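Local atomic coordinates of pectate lyase (Paenibacillus sp. 0602, PDB entry 5GT5), a protein that cleaves polygalacturonate by elimination, and probably also methylated pectins, in an endo mode with calcium as cofactor. Residues G175-K180 / K245-G250. The protein carries 1 engineered substitution. Numbering follows the deposited sequence.
Sequences GLVDSK and KGHLVG
S179 and V249 pair in parallel register. S179 N donates to L248 O (2.8 Å), and S179 O accepts from G250 N (2.9 Å). Upstream, two side chains serve main-chain groups, while V177 N finds no partner. D178 OD1 takes the L248 N-H at 2.9 Å, from 45° above the carboxylate plane. D178 CG is anti to its own carbonyl carbon (chi1 -67°), which brings OD1 to L248 N and against L248 CB. H247 ND1 gives its hydrogen to a lone pair of V177 O at 2.8 Å, within 5° of the ring plane. L176 N then bonds to G246 O (3.0 Å), while L176 CG rests on K245 O. D178, D152 and D174 are probable calcium ligands. An alanine at D178 would probably leave L248 N without its acceptor and take a carboxylate from that site. K245 NZ forms a salt bridge to D174. Beyond the first shell, Y270 OH bonds H247 NE2, so the ring is held at both nitrogens, and F193 meets it edge-to-face. The contact lies within the parallel beta-helix of polysaccharide lyase family 1. Strand 177-180 pairs with 154-157, strand 248-249 with 279-281, and the side chains of V177, S179 and H247 pack on strand 184-194.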
ATOM      1  N   GLY A 175      -1.031 -25.361  -0.728  1.00  7.49           N
ATOM      2  CA  GLY A 175      -1.596 -24.385  -1.652  1.00  7.89           C
ATOM      3  C   GLY A 175      -0.703 -23.959  -2.802  1.00  6.70           C
ATOM      4  O   GLY A 175       0.523 -24.156  -2.811  1.00  6.67           O
ATOM      5  N   LEU A 176      -1.333 -23.327  -3.779  1.00  6.68           N
ATOM      6  CA  LEU A 176      -0.614 -22.824  -4.945  1.00  5.73           C
ATOM      7  C   LEU A 176      -0.165 -21.397  -4.697  1.00  6.50           C
ATOM      8  O   LEU A 176       1.041 -21.141  -4.644  1.00  7.01           O
ATOM      9  CB  LEU A 176      -1.496 -22.916  -6.180  1.00  6.90           C
ATOM     10  CG  LEU A 176      -1.996 -24.325  -6.486  1.00  6.87           C
ATOM     11  CD1 LEU A 176      -2.924 -24.297  -7.728  1.00  9.15           C
ATOM     12  CD2 LEU A 176      -0.824 -25.275  -6.692  1.00  7.94           C
ATOM     13  N   VAL A 177      -1.098 -20.456  -4.573  1.00  5.63           N
ATOM     14  CA  VAL A 177      -0.731 -19.104  -4.147  1.00  5.21           C
ATOM     15  C   VAL A 177      -1.725 -18.716  -3.066  1.00  5.32           C
ATOM     16  O   VAL A 177      -2.939 -18.652  -3.317  1.00  6.03           O
ATOM     17  CB  VAL A 177      -0.762 -18.039  -5.275  1.00  6.44           C
ATOM     18  CG1 VAL A 177      -0.332 -16.682  -4.717  1.00  6.05           C
ATOM     19  CG2 VAL A 177       0.152 -18.449  -6.454  1.00  6.61           C
ATOM     20  N   ASP A 178      -1.225 -18.498  -1.849  1.00  5.07           N
ATOM     21  CA  ASP A 178      -2.025 -18.150  -0.679  1.00  4.25           C
ATOM     22  C   ASP A 178      -1.696 -16.745  -0.268  1.00  6.45           C
ATOM     23  O   ASP A 178      -0.553 -16.267  -0.442  1.00  6.52           O
ATOM     24  CB  ASP A 178      -1.718 -19.083   0.465  1.00  5.27           C
ATOM     25  CG  ASP A 178      -2.170 -20.516   0.202  1.00  7.53           C
ATOM     26  OD1 ASP A 178      -3.009 -20.754  -0.686  1.00  6.99           O
ATOM     27  OD2 ASP A 178      -1.675 -21.429   0.917  1.00 11.43           O
ATOM     28  N   SER A 179      -2.685 -16.062   0.284  1.00  7.20           N
ATOM     29  CA  SER A 179      -2.506 -14.670   0.676  1.00  6.24           C
ATOM     30  C   SER A 179      -3.031 -14.522   2.085  1.00  5.92           C
ATOM     31  O   SER A 179      -4.201 -14.855   2.338  1.00  6.63           O
ATOM     32  CB  SER A 179      -3.224 -13.768  -0.314  1.00  7.83           C
ATOM     33  OG  SER A 179      -2.893 -12.414  -0.055  1.00  8.69           O
ATOM     34  N   LYS A 180      -2.209 -14.025   3.004  1.00  7.59           N
ATOM     35  CA  LYS A 180      -2.474 -14.111   4.424  1.00  6.16           C
ATOM     36  C   LYS A 180      -2.091 -12.825   5.166  1.00  6.10           C
ATOM     37  O   LYS A 180      -1.366 -11.946   4.639  1.00  6.67           O
ATOM     38  CB  LYS A 180      -1.642 -15.267   5.026  1.00  9.44           C
ATOM     39  CG  LYS A 180      -1.885 -16.656   4.457  1.00 15.53           C
ATOM     40  CD  LYS A 180      -0.983 -17.634   5.209  1.00 19.43           C
ATOM     41  CE  LYS A 180      -1.154 -19.060   4.716  1.00 23.07           C
ATOM     42  NZ  LYS A 180      -0.264 -19.981   5.500  1.00 26.36           N
ATOM     43  N   LYS A 245      -5.846 -28.104  -3.471  1.00  7.28           N
ATOM     44  CA  LYS A 245      -6.099 -26.733  -2.970  1.00  6.72           C
ATOM     45  C   LYS A 245      -5.544 -25.668  -3.909  1.00  8.54           C
ATOM     46  O   LYS A 245      -4.390 -25.755  -4.338  1.00 10.13           O
ATOM     47  CB  LYS A 245      -5.446 -26.531  -1.575  1.00  8.82           C
ATOM     48  CG  LYS A 245      -6.048 -27.359  -0.452  1.00 12.82           C
ATOM     49  CD  LYS A 245      -5.074 -27.475   0.703  1.00 21.03           C
ATOM     50  CE  LYS A 245      -5.582 -28.389   1.805  1.00 34.33           C
ATOM     51  NZ  LYS A 245      -4.449 -28.895   2.638  1.00 22.75           N
ATOM     52  N   GLY A 246      -6.339 -24.641  -4.206  1.00  7.86           N
ATOM     53  CA  GLY A 246      -5.900 -23.538  -5.034  1.00  6.76           C
ATOM     54  C   GLY A 246      -5.336 -22.350  -4.271  1.00  7.82           C
ATOM     55  O   GLY A 246      -4.148 -22.305  -3.962  1.00 10.36           O
ATOM     56  N   HIS A 247      -6.188 -21.363  -3.982  1.00  6.28           N
ATOM     57  CA  HIS A 247      -5.816 -20.126  -3.303  1.00  6.01           C
ATOM     58  C   HIS A 247      -6.520 -19.999  -1.942  1.00  5.68           C
ATOM     59  O   HIS A 247      -7.752 -19.915  -1.889  1.00  5.92           O
ATOM     60  CB  HIS A 247      -6.300 -18.911  -4.115  1.00  6.37           C
ATOM     61  CG  HIS A 247      -5.727 -18.798  -5.501  1.00  4.81           C
ATOM     62  ND1 HIS A 247      -4.386 -18.712  -5.750  1.00  6.05           N
ATOM     63  CD2 HIS A 247      -6.355 -18.666  -6.699  1.00  7.85           C
ATOM     64  CE1 HIS A 247      -4.190 -18.588  -7.066  1.00  7.14           C
ATOM     65  NE2 HIS A 247      -5.369 -18.559  -7.653  1.00  7.39           N
ATOM     66  N   LEU A 248      -5.770 -19.999  -0.860  1.00  5.22           N
ATOM     67  CA  LEU A 248      -6.290 -19.680   0.472  1.00  5.36           C
ATOM     68  C   LEU A 248      -6.062 -18.205   0.707  1.00  5.29           C
ATOM     69  O   LEU A 248      -4.913 -17.761   0.784  1.00  6.73           O
ATOM     70  CB  LEU A 248      -5.574 -20.511   1.538  1.00  5.43           C
ATOM     71  CG  LEU A 248      -6.109 -20.310   2.961  1.00  8.52           C
ATOM     72  CD1 LEU A 248      -7.583 -20.738   3.091  1.00  7.79           C
ATOM     73  CD2 LEU A 248      -5.211 -21.084   3.926  1.00 10.33           C
ATOM     74  N   VAL A 249      -7.145 -17.439   0.763  1.00  5.86           N
ATOM     75  CA  VAL A 249      -7.055 -15.985   0.955  1.00  5.60           C
ATOM     76  C   VAL A 249      -7.680 -15.672   2.317  1.00  5.61           C
ATOM     77  O   VAL A 249      -8.906 -15.535   2.437  1.00  7.03           O
ATOM     78  CB  VAL A 249      -7.746 -15.218  -0.189  1.00  4.31           C
ATOM     79  CG1 VAL A 249      -7.516 -13.724  -0.040  1.00  7.61           C
ATOM     80  CG2 VAL A 249      -7.219 -15.718  -1.549  1.00  7.51           C
ATOM     81  N   GLY A 250      -6.835 -15.613   3.346  1.00  5.54           N
ATOM     82  CA  GLY A 250      -7.255 -15.470   4.733  1.00  6.16           C
ATOM     83  C   GLY A 250      -7.221 -16.832   5.358  1.00  7.53           C
ATOM     84  O   GLY A 250      -8.102 -17.683   5.102  1.00  8.39           O
TER